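Single-stranded DNA-binding protein (Enterobacter phage Enc34, PDB 5ODK) binds single-stranded DNA through an OB-fold domain, probably serving the replication of the phage genome. Local coordinates at residues 53-57 / 58-62; 63-66 / 67-71; 76-80 / 81-85; 92-95 / 96-99. All blocks are in the same frame, centred on the assembly; numbering follows the deposited sequence.

In the fold
Contacts 1 to 4 follow this OB-fold chain from the end of strand 49-56, along helix 61-76, round the loop that follows it and out past strand 92-94. Contact 1 feeds into contact 2: Met-55 CE lies 4.0 Å from Lys-64 CB. Contacts 1 and 4, with centres about 12 Å apart, are joined by Lys-57 NZ, which reaches Asp-96 OD2 at 2.7 Å. Ile-92 of contact 4 packs against the helix, its CG2 lying 3.7 Å from Ile-71 CD1. Contact 3 stands apart, about 27 Å from contact 1 between centres. The side chain of Lys-13, seen to bind magnesium in a structure of this protein though none is bound here, lies about 4 Å from that of Thr-59.

Contact 1: residues 53-57 / 58-62; sequences LLMPK and DTHGA
Met-55 lays its CG over one face of the His-60 ring, a CH-pi contact in the turn that carries OB-fold strand 49-56 into helix 61-76. The methylene lies 3.5 Å from the ring centroid and is displaced toward the rim, nearest to His-60 CG. With Met-55 CG anti to its own backbone N (chi1 -177°), the chain runs across the imidazole, and SD follows at an oblique position.

The same ring is held at its edge. His-60 ND1 donates a bent hydrogen bond to Pro-56 O at 2.9 Å, meeting a lone pair in the carbonyl plane, although the oxygen is tilted 20° from the ring plane. NE2 bonds to Ser-26 O, so both ring nitrogens have backbone carbonyl partners and the rotation of the buried imidazole is fixed. Pro-56 lies alongside, its CD 3.6 Å from His-60 CE1.

His-60 is also the N-cap residue of the helix. The turn before it is gripped more loosely: Thr-59 N to Pro-56 O and His-60 N to Lys-57 O are both weak hydrogen bonds. Lys-57 sends its extended chain to salt bridges with Asp-94 and Asp-96. Beside the proline ring, Thr-59 OG1 rests 3.6 Å from Pro-56 CB.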
loop_
_atom_site.group_PDB
_atom_site.type_symbol
_atom_site.label_atom_id
_atom_site.label_comp_id
_atom_site.label_asym_id
_atom_site.label_seq_id
_atom_site.Cartn_x
_atom_site.Cartn_y
_atom_site.Cartn_z
ATOM N N LEU A 53 2.022 -5.023 -0.417
ATOM C CA LEU A 53 1.022 -5.410 0.586
ATOM C C LEU A 53 0.179 -6.514 0.001
ATOM O O LEU A 53 -0.359 -6.372 -1.109
ATOM C CB LEU A 53 0.173 -4.222 0.981
ATOM C CG LEU A 53 0.939 -2.987 1.450
ATOM C CD1 LEU A 53 -0.006 -1.821 1.623
ATOM C CD2 LEU A 53 1.717 -3.208 2.747
ATOM N N LEU A 54 0.080 -7.636 0.711
ATOM C CA LEU A 54 -0.713 -8.761 0.308
ATOM C C LEU A 54 -1.979 -8.730 1.130
ATOM O O LEU A 54 -1.963 -8.929 2.357
ATOM C CB LEU A 54 0.076 -10.030 0.544
ATOM C CG LEU A 54 1.407 -10.099 -0.173
ATOM C CD1 LEU A 54 2.134 -11.360 0.222
ATOM C CD2 LEU A 54 1.267 -10.003 -1.690
ATOM N N MET A 55 -3.099 -8.428 0.469
ATOM C CA MET A 55 -4.334 -8.146 1.168
ATOM C C MET A 55 -5.305 -9.318 0.962
ATOM O O MET A 55 -5.794 -9.529 -0.149
ATOM C CB MET A 55 -4.893 -6.825 0.640
ATOM C CG MET A 55 -6.137 -6.385 1.325
ATOM S SD MET A 55 -6.523 -4.666 0.946
ATOM C CE MET A 55 -7.210 -4.822 -0.684
ATOM N N PRO A 56 -5.602 -10.113 2.022
ATOM C CA PRO A 56 -6.504 -11.273 1.844
ATOM C C PRO A 56 -7.867 -10.881 1.298
ATOM O O PRO A 56 -8.572 -10.037 1.854
ATOM C CB PRO A 56 -6.588 -11.859 3.237
ATOM C CG PRO A 56 -5.262 -11.520 3.858
ATOM C CD PRO A 56 -4.949 -10.134 3.345
ATOM N N LYS A 57 -8.226 -11.498 0.183
ATOM C CA LYS A 57 -9.484 -11.142 -0.487
ATOM C C LYS A 57 -10.704 -11.356 0.394
ATOM O O LYS A 57 -11.625 -10.539 0.377
ATOM C CB LYS A 57 -9.655 -11.960 -1.759
ATOM C CG LYS A 57 -8.644 -11.667 -2.854
ATOM C CD LYS A 57 -8.914 -12.504 -4.083
ATOM C CE LYS A 57 -8.036 -12.153 -5.273
ATOM N NZ LYS A 57 -8.314 -13.083 -6.395
ATOM N N ASP A 58 -10.712 -12.449 1.158
ATOM C CA ASP A 58 -11.900 -12.852 1.899
ATOM C C ASP A 58 -12.228 -11.930 3.042
ATOM O O ASP A 58 -13.355 -11.903 3.452
ATOM C CB ASP A 58 -11.840 -14.326 2.334
ATOM C CG ASP A 58 -10.737 -14.653 3.335
ATOM O OD1 ASP A 58 -9.808 -13.858 3.584
ATOM O OD2 ASP A 58 -10.813 -15.785 3.872
ATOM N N THR A 59 -11.270 -11.141 3.522
ATOM C CA THR A 59 -11.495 -10.201 4.633
ATOM C C THR A 59 -11.302 -8.726 4.264
ATOM O O THR A 59 -11.355 -7.844 5.138
ATOM C CB THR A 59 -10.553 -10.541 5.792
ATOM O OG1 THR A 59 -9.216 -10.540 5.279
ATOM C CG2 THR A 59 -10.914 -11.888 6.372
ATOM N N HIS A 60 -11.127 -8.444 2.979
ATOM C CA HIS A 60 -10.875 -7.077 2.527
ATOM C C HIS A 60 -11.716 -6.674 1.331
ATOM O O HIS A 60 -11.342 -5.746 0.622
ATOM C CB HIS A 60 -9.393 -6.829 2.219
ATOM C CG HIS A 60 -8.498 -6.942 3.419
ATOM N ND1 HIS A 60 -8.118 -8.150 3.958
ATOM C CD2 HIS A 60 -7.881 -5.989 4.148
ATOM C CE1 HIS A 60 -7.296 -7.936 4.986
ATOM N NE2 HIS A 60 -7.144 -6.629 5.125
ATOM N N GLY A 61 -12.890 -7.297 1.156
ATOM C CA GLY A 61 -13.716 -6.945 0.010
ATOM C C GLY A 61 -14.170 -5.493 -0.030
ATOM O O GLY A 61 -14.111 -4.847 -1.068
ATOM N N ALA A 62 -14.651 -4.974 1.090
ATOM C CA ALA A 62 -15.154 -3.597 1.119
ATOM C C ALA A 62 -14.070 -2.580 0.862
ATOM O O ALA A 62 -14.266 -1.633 0.109
ATOM C CB ALA A 62 -15.854 -3.308 2.438
#

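Contact 2: residues 63-66 / 67-71; sequences IKKI and IDEQI
Lys-64 and Asp-68 form an i to i+4 salt bridge on helix 61-76, the alpha-helix that packs against the OB-fold sheet. Lys-64 NZ meets the syn lone pair of Asp-68 OD2 at 2.8 Å, while OD1 stands farther off at 3.5 Å from the same nitrogen. The lysine chain leaves the helix anti to its backbone N and bends at chi2 (-101°), which brings the ammonium to the edge of the carboxylate, close to its plane. Trp-109 adds a cation-pi contact to this lysine.

Beneath the side chains the main-chain groups are satisfied in the regular alpha-helical pattern. Ile-67 N, Asp-68 N, Glu-69 N and Gln-70 N donate in turn to the carbonyls of Ile-63, Lys-64, Lys-65 and Ile-66. Lys-65 O takes a second donor, a water at 2.8 Å, which also gives a weak hydrogen bond to Glu-69 OE2. That carboxylate crosses Lys-65 obliquely without a direct ionic bond, since Lys-65 NZ is 4.9 Å from Glu-69 OE2.

The inward side is apolar: Ile-63 and Ile-67 both touch Met-55 and Ile-23. Farther round, Ile-66 and Gln-70 run side by side, with Ile-66 CG2 4.1 Å from Gln-70 CG.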
loop_
_atom_site.group_PDB
_atom_site.type_symbol
_atom_site.label_atom_id
_atom_site.label_comp_id
_atom_site.label_asym_id
_atom_site.label_seq_id
_atom_site.Cartn_x
_atom_site.Cartn_y
_atom_site.Cartn_z
ATOM N N ILE A 63 -12.909 -2.759 1.485
ATOM C CA ILE A 63 -11.844 -1.796 1.259
ATOM C C ILE A 63 -11.298 -1.915 -0.164
ATOM O O ILE A 63 -10.934 -0.908 -0.757
ATOM C CB ILE A 63 -10.733 -1.838 2.351
ATOM C CG1 ILE A 63 -9.806 -0.597 2.265
ATOM C CG2 ILE A 63 -9.979 -3.137 2.313
ATOM C CD1 ILE A 63 -10.495 0.714 2.541
ATOM N N LYS A 64 -11.296 -3.111 -0.743
ATOM C CA LYS A 64 -10.914 -3.224 -2.143
ATOM C C LYS A 64 -11.887 -2.458 -3.037
ATOM O O LYS A 64 -11.461 -1.802 -3.972
ATOM C CB LYS A 64 -10.751 -4.677 -2.567
ATOM C CG LYS A 64 -9.978 -4.820 -3.893
ATOM C CD LYS A 64 -10.943 -5.049 -5.007
ATOM C CE LYS A 64 -10.080 -5.152 -6.274
ATOM N NZ LYS A 64 -10.934 -5.269 -7.467
ATOM N N LYS A 65 -13.191 -2.559 -2.745
ATOM C CA LYS A 65 -14.206 -1.812 -3.505
ATOM C C LYS A 65 -13.947 -0.294 -3.436
ATOM O O LYS A 65 -14.017 0.416 -4.443
ATOM C CB LYS A 65 -15.610 -2.192 -3.016
ATOM C CG LYS A 65 -16.712 -1.475 -3.747
ATOM C CD LYS A 65 -18.029 -2.215 -3.635
ATOM C CE LYS A 65 -19.038 -1.500 -4.505
ATOM N NZ LYS A 65 -20.225 -2.357 -4.638
ATOM N N ILE A 66 -13.620 0.183 -2.244
ATOM C CA ILE A 66 -13.297 1.576 -2.069
ATOM C C ILE A 66 -12.049 1.935 -2.883
ATOM O O ILE A 66 -11.975 2.980 -3.519
ATOM C CB ILE A 66 -13.079 1.877 -0.559
ATOM C CG1 ILE A 66 -14.441 1.889 0.164
ATOM C CG2 ILE A 66 -12.374 3.214 -0.379
ATOM C CD1 ILE A 66 -14.382 1.942 1.673
ATOM N N ILE A 67 -11.033 1.074 -2.822
ATOM C CA ILE A 67 -9.810 1.316 -3.614
ATOM C C ILE A 67 -10.144 1.441 -5.095
ATOM O O ILE A 67 -9.660 2.381 -5.750
ATOM C CB ILE A 67 -8.772 0.192 -3.357
ATOM C CG1 ILE A 67 -8.145 0.373 -1.982
ATOM C CG2 ILE A 67 -7.692 0.182 -4.441
ATOM C CD1 ILE A 67 -7.414 -0.856 -1.481
ATOM N N ASP A 68 -11.006 0.557 -5.618
ATOM C CA ASP A 68 -11.366 0.664 -7.027
ATOM C C ASP A 68 -12.035 2.014 -7.328
ATOM O O ASP A 68 -11.765 2.648 -8.348
ATOM C CB ASP A 68 -12.251 -0.499 -7.441
ATOM C CG ASP A 68 -11.524 -1.820 -7.562
ATOM O OD1 ASP A 68 -10.276 -1.856 -7.652
ATOM O OD2 ASP A 68 -12.236 -2.850 -7.631
ATOM N N GLU A 69 -12.924 2.432 -6.438
ATOM C CA GLU A 69 -13.612 3.718 -6.585
ATOM C C GLU A 69 -12.633 4.890 -6.568
ATOM O O GLU A 69 -12.707 5.813 -7.342
ATOM C CB GLU A 69 -14.664 3.883 -5.507
ATOM C CG GLU A 69 -15.825 2.915 -5.706
ATOM C CD GLU A 69 -16.710 2.661 -4.517
ATOM O OE1 GLU A 69 -16.512 3.240 -3.447
ATOM O OE2 GLU A 69 -17.657 1.857 -4.677
ATOM N N GLN A 70 -11.653 4.822 -5.683
ATOM C CA GLN A 70 -10.656 5.889 -5.573
ATOM C C GLN A 70 -9.723 5.899 -6.781
ATOM O O GLN A 70 -9.296 6.970 -7.210
ATOM C CB GLN A 70 -9.853 5.783 -4.277
ATOM C CG GLN A 70 -10.757 5.934 -3.061
ATOM C CD GLN A 70 -11.471 7.266 -3.005
ATOM O OE1 GLN A 70 -10.862 8.315 -3.114
ATOM N NE2 GLN A 70 -12.796 7.217 -2.927
ATOM N N ILE A 71 -9.425 4.722 -7.336
ATOM C CA ILE A 71 -8.694 4.658 -8.602
ATOM C C ILE A 71 -9.449 5.378 -9.737
ATOM O O ILE A 71 -8.842 6.139 -10.490
ATOM C CB ILE A 71 -8.371 3.195 -8.952
ATOM C CG1 ILE A 71 -7.246 2.711 -8.055
ATOM C CG2 ILE A 71 -8.010 3.017 -10.428
ATOM C CD1 ILE A 71 -7.005 1.222 -8.150
HETATM O O HOH W 1 -15.746 -0.314 -6.585
#

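Contact 3: residues 76-80 / 81-85; sequences KNHKT and GALKV
This is a local turn contact in the loop after helix 61-76, where His-78 and Leu-83 meet across a type I beta turn at one end of the OB-fold domain. The turn runs from His-78 to Gly-81 and is closed by Gly-81 N, which donates to His-78 O at 3.0 Å. That nitrogen approaches from well above the carbonyl plane, 49° out of it. Gly-81 has a positive phi of 100° with an extended psi, backbone angles that by themselves favour glycine, because a CB would press on Thr-80 O.

The returning chain brings Leu-83 over the His-78 ring. Its CD2 methyl sits almost exactly above the ring centre, 4.0 Å from the centroid and 7° off the normal, a face-on CH-pi contact. CD1 of the same leucine reaches toward the CD2 and NE2 side of the imidazole, and the two CB atoms also touch. On the opposite face lies the CG of Lys-79. A trans first torsion in His-78 sets the ring against the incoming leucine.

Both ring nitrogens have partners on strand 144-156: ND1 bonds to Ser-153 OG and NE2 to Glu-155 OE1. The loop end is thereby fastened to that strand, and Leu-83 touches the same two residues. Glu-155 OE1 also bonds Thr-80 OG1. On the wetter side, one water donates to Thr-80 OG1 at 2.8 Å and to Gly-81 O at 3.0 Å.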
loop_
_atom_site.group_PDB
_atom_site.type_symbol
_atom_site.label_atom_id
_atom_site.label_comp_id
_atom_site.label_asym_id
_atom_site.label_seq_id
_atom_site.Cartn_x
_atom_site.Cartn_y
_atom_site.Cartn_z
ATOM N N LYS A 76 -9.974 10.384 -13.159
ATOM C CA LYS A 76 -10.813 11.506 -13.573
ATOM C C LYS A 76 -10.106 12.851 -13.394
ATOM O O LYS A 76 -10.311 13.786 -14.179
ATOM C CB LYS A 76 -12.123 11.469 -12.771
ATOM C CG LYS A 76 -13.150 12.503 -13.187
ATOM C CD LYS A 76 -14.436 12.320 -12.400
ATOM C CE LYS A 76 -15.468 13.377 -12.721
ATOM N NZ LYS A 76 -16.780 13.019 -12.121
ATOM N N ASN A 77 -9.276 12.925 -12.344
ATOM C CA ASN A 77 -8.672 14.200 -11.941
ATOM C C ASN A 77 -7.222 14.375 -12.350
ATOM O O ASN A 77 -6.526 15.264 -11.840
ATOM C CB ASN A 77 -8.924 14.392 -10.458
ATOM C CG ASN A 77 -10.416 14.684 -10.184
ATOM O OD1 ASN A 77 -10.992 15.539 -10.832
ATOM N ND2 ASN A 77 -11.038 13.920 -9.308
ATOM N N HIS A 78 -6.775 13.556 -13.296
ATOM C CA HIS A 78 -5.429 13.689 -13.802
ATOM C C HIS A 78 -5.159 15.058 -14.431
ATOM O O HIS A 78 -6.030 15.671 -15.040
ATOM C CB HIS A 78 -5.141 12.557 -14.764
ATOM C CG HIS A 78 -3.795 12.615 -15.387
ATOM N ND1 HIS A 78 -2.627 12.452 -14.666
ATOM C CD2 HIS A 78 -3.426 12.815 -16.674
ATOM C CE1 HIS A 78 -1.603 12.539 -15.499
ATOM N NE2 HIS A 78 -2.057 12.770 -16.724
ATOM N N LYS A 79 -3.922 15.543 -14.304
ATOM C CA LYS A 79 -3.630 16.915 -14.687
ATOM C C LYS A 79 -3.726 17.266 -16.160
ATOM O O LYS A 79 -3.810 18.457 -16.491
ATOM C CB LYS A 79 -2.299 17.363 -14.100
ATOM C CG LYS A 79 -1.110 16.606 -14.635
ATOM C CD LYS A 79 0.157 17.128 -13.971
ATOM C CE LYS A 79 1.337 16.238 -14.232
ATOM N NZ LYS A 79 2.570 16.878 -13.734
ATOM N N THR A 80 -3.693 16.269 -17.049
ATOM C CA THR A 80 -3.934 16.556 -18.477
ATOM C C THR A 80 -5.359 16.252 -18.926
ATOM O O THR A 80 -5.648 16.267 -20.135
ATOM C CB THR A 80 -2.956 15.823 -19.381
ATOM O OG1 THR A 80 -3.240 14.434 -19.320
ATOM C CG2 THR A 80 -1.507 16.103 -18.975
ATOM N N GLY A 81 -6.263 16.077 -17.962
ATOM C CA GLY A 81 -7.640 15.633 -18.186
ATOM C C GLY A 81 -7.758 14.166 -17.888
ATOM O O GLY A 81 -6.761 13.476 -17.570
ATOM N N ALA A 82 -8.971 13.658 -17.942
ATOM C CA ALA A 82 -9.219 12.270 -17.588
ATOM C C ALA A 82 -8.244 11.332 -18.297
ATOM O O ALA A 82 -7.997 11.447 -19.516
ATOM C CB ALA A 82 -10.656 11.889 -17.897
ATOM N N LEU A 83 -7.652 10.437 -17.504
ATOM C CA LEU A 83 -6.618 9.535 -17.969
ATOM C C LEU A 83 -7.200 8.123 -18.086
ATOM O O LEU A 83 -7.868 7.646 -17.168
ATOM C CB LEU A 83 -5.481 9.499 -16.966
ATOM C CG LEU A 83 -4.203 8.758 -17.356
ATOM C CD1 LEU A 83 -3.517 9.456 -18.522
ATOM C CD2 LEU A 83 -3.281 8.680 -16.183
ATOM N N LYS A 84 -6.931 7.447 -19.193
ATOM C CA LYS A 84 -7.316 6.051 -19.344
ATOM C C LYS A 84 -6.116 5.180 -18.950
ATOM O O LYS A 84 -5.016 5.397 -19.445
ATOM C CB LYS A 84 -7.743 5.754 -20.784
ATOM C CG LYS A 84 -8.893 6.595 -21.327
ATOM C CD LYS A 84 -9.295 6.207 -22.760
ATOM C CE LYS A 84 -10.545 6.923 -23.213
ATOM N NZ LYS A 84 -11.055 6.321 -24.482
ATOM N N VAL A 85 -6.341 4.205 -18.069
ATOM C CA VAL A 85 -5.279 3.314 -17.605
ATOM C C VAL A 85 -5.754 1.867 -17.650
ATOM O O VAL A 85 -6.824 1.547 -17.130
ATOM C CB VAL A 85 -4.839 3.698 -16.161
ATOM C CG1 VAL A 85 -3.742 2.797 -15.665
ATOM C CG2 VAL A 85 -4.388 5.151 -16.114
HETATM O O HOH W 2 -5.332 12.778 -20.103
#

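Contact 4: residues 92-95 / 96-99; sequences IKDG and DVDF
Asp-94 O takes two backbone hydrogen bonds at the close-packed heart of this tight turn, which leads the chain off the end of strand 92-94. Asp-98 N comes in at 2.9 Å nearly along the C=O axis, whereas Val-97 N approaches from above the carbonyl plane at 3.1 Å, 58° out of it. The Asp-94 side chain pins the turn as well. Its first torsion is trans (chi1 -176°), bringing OD1 within 2.9 Å of Asp-96 N in the hydrogen bond of an Asx turn. The amide meets OD1 on the anti side, but tilted 34° out of the carboxylate plane. Phe-99 packs against the turn edge first, meeting Lys-93 CB, which is 3.7 Å from CE1, and Asp-94 O. Gly-95 CA lies near CD1.

The outer side is looser and watery. A water donates to Gly-95 O and accepts from Phe-99 N, bridging backbone groups that do not meet directly. Lys-93 and Asp-98 cross at about a right angle, but Lys-93 NZ remains 5.1 Å from Asp-98 OD2 and makes a weak hydrogen bond to Ser-88 O.

Two acidic groups come close, with Asp-94 OD1 4.1 Å from Asp-96 OD2. Lys-57 NZ forms salt bridges with both oxygens and probably offsets their repulsion. Strand 108-115 flanks the turn, pairing with strand 92-94 and receiving Phe-99 on Val-110, while Ile-92 packs against helix 61-76.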
loop_
_atom_site.group_PDB
_atom_site.type_symbol
_atom_site.label_atom_id
_atom_site.label_comp_id
_atom_site.label_asym_id
_atom_site.label_seq_id
_atom_site.Cartn_x
_atom_site.Cartn_y
_atom_site.Cartn_z
ATOM N N ILE A 92 -2.730 -2.051 -7.925
ATOM C CA ILE A 92 -3.363 -3.209 -7.286
ATOM C C ILE A 92 -3.577 -4.263 -8.363
ATOM O O ILE A 92 -4.081 -3.955 -9.435
ATOM C CB ILE A 92 -4.647 -2.845 -6.546
ATOM C CG1 ILE A 92 -5.246 -4.067 -5.826
ATOM C CG2 ILE A 92 -5.677 -2.162 -7.448
ATOM C CD1 ILE A 92 -6.322 -3.729 -4.802
ATOM N N LYS A 93 -3.183 -5.492 -8.066
ATOM C CA LYS A 93 -3.248 -6.607 -8.981
ATOM C C LYS A 93 -3.836 -7.836 -8.294
ATOM O O LYS A 93 -3.941 -7.897 -7.060
ATOM C CB LYS A 93 -1.837 -6.913 -9.560
ATOM C CG LYS A 93 -1.355 -5.808 -10.495
ATOM C CD LYS A 93 0.006 -5.978 -11.170
ATOM C CE LYS A 93 0.173 -4.912 -12.254
ATOM N NZ LYS A 93 1.491 -5.036 -12.896
ATOM N N ASP A 94 -4.282 -8.797 -9.096
ATOM C CA ASP A 94 -4.942 -9.998 -8.601
ATOM C C ASP A 94 -3.904 -11.106 -8.369
ATOM O O ASP A 94 -3.316 -11.629 -9.320
ATOM C CB ASP A 94 -5.994 -10.420 -9.629
ATOM C CG ASP A 94 -6.822 -11.602 -9.184
ATOM O OD1 ASP A 94 -6.427 -12.353 -8.279
ATOM O OD2 ASP A 94 -7.856 -11.814 -9.821
ATOM N N GLY A 95 -3.672 -11.443 -7.103
ATOM C CA GLY A 95 -2.722 -12.471 -6.773
ATOM C C GLY A 95 -2.987 -13.852 -7.338
ATOM O O GLY A 95 -2.087 -14.647 -7.507
ATOM N N ASP A 96 -4.251 -14.154 -7.596
ATOM C CA ASP A 96 -4.625 -15.440 -8.178
ATOM C C ASP A 96 -4.468 -15.500 -9.691
ATOM O O ASP A 96 -4.508 -16.592 -10.244
ATOM C CB ASP A 96 -6.053 -15.808 -7.774
ATOM C CG ASP A 96 -6.197 -16.014 -6.282
ATOM O OD1 ASP A 96 -5.385 -16.795 -5.741
ATOM O OD2 ASP A 96 -7.096 -15.421 -5.647
ATOM N N VAL A 97 -4.197 -14.373 -10.357
ATOM C CA VAL A 97 -3.934 -14.362 -11.827
ATOM C C VAL A 97 -2.505 -13.908 -12.242
ATOM O O VAL A 97 -1.906 -14.488 -13.151
ATOM C CB VAL A 97 -5.026 -13.465 -12.522
ATOM C CG1 VAL A 97 -4.800 -13.329 -14.010
ATOM C CG2 VAL A 97 -6.420 -14.018 -12.248
ATOM N N ASP A 98 -1.968 -12.892 -11.577
ATOM C CA ASP A 98 -0.769 -12.155 -12.029
ATOM C C ASP A 98 0.557 -12.516 -11.365
ATOM O O ASP A 98 1.597 -11.894 -11.638
ATOM C CB ASP A 98 -1.005 -10.644 -11.874
ATOM C CG ASP A 98 -1.717 -10.041 -13.019
ATOM O OD1 ASP A 98 -2.034 -10.757 -13.980
ATOM O OD2 ASP A 98 -1.960 -8.823 -12.947
ATOM N N PHE A 99 0.498 -13.541 -10.519
ATOM C CA PHE A 99 1.644 -13.957 -9.740
ATOM C C PHE A 99 1.754 -15.453 -9.653
ATOM O O PHE A 99 1.894 -15.996 -8.557
ATOM C CB PHE A 99 1.547 -13.337 -8.375
ATOM C CG PHE A 99 1.496 -11.835 -8.396
ATOM C CD1 PHE A 99 0.309 -11.175 -8.570
ATOM C CD2 PHE A 99 2.665 -11.073 -8.218
ATOM C CE1 PHE A 99 0.259 -9.809 -8.630
ATOM C CE2 PHE A 99 2.618 -9.685 -8.239
ATOM C CZ PHE A 99 1.396 -9.049 -8.484
HETATM O O HOH W 3 -4.078 -8.324 -11.886
HETATM O O HOH W 4 -1.237 -15.656 -9.877
#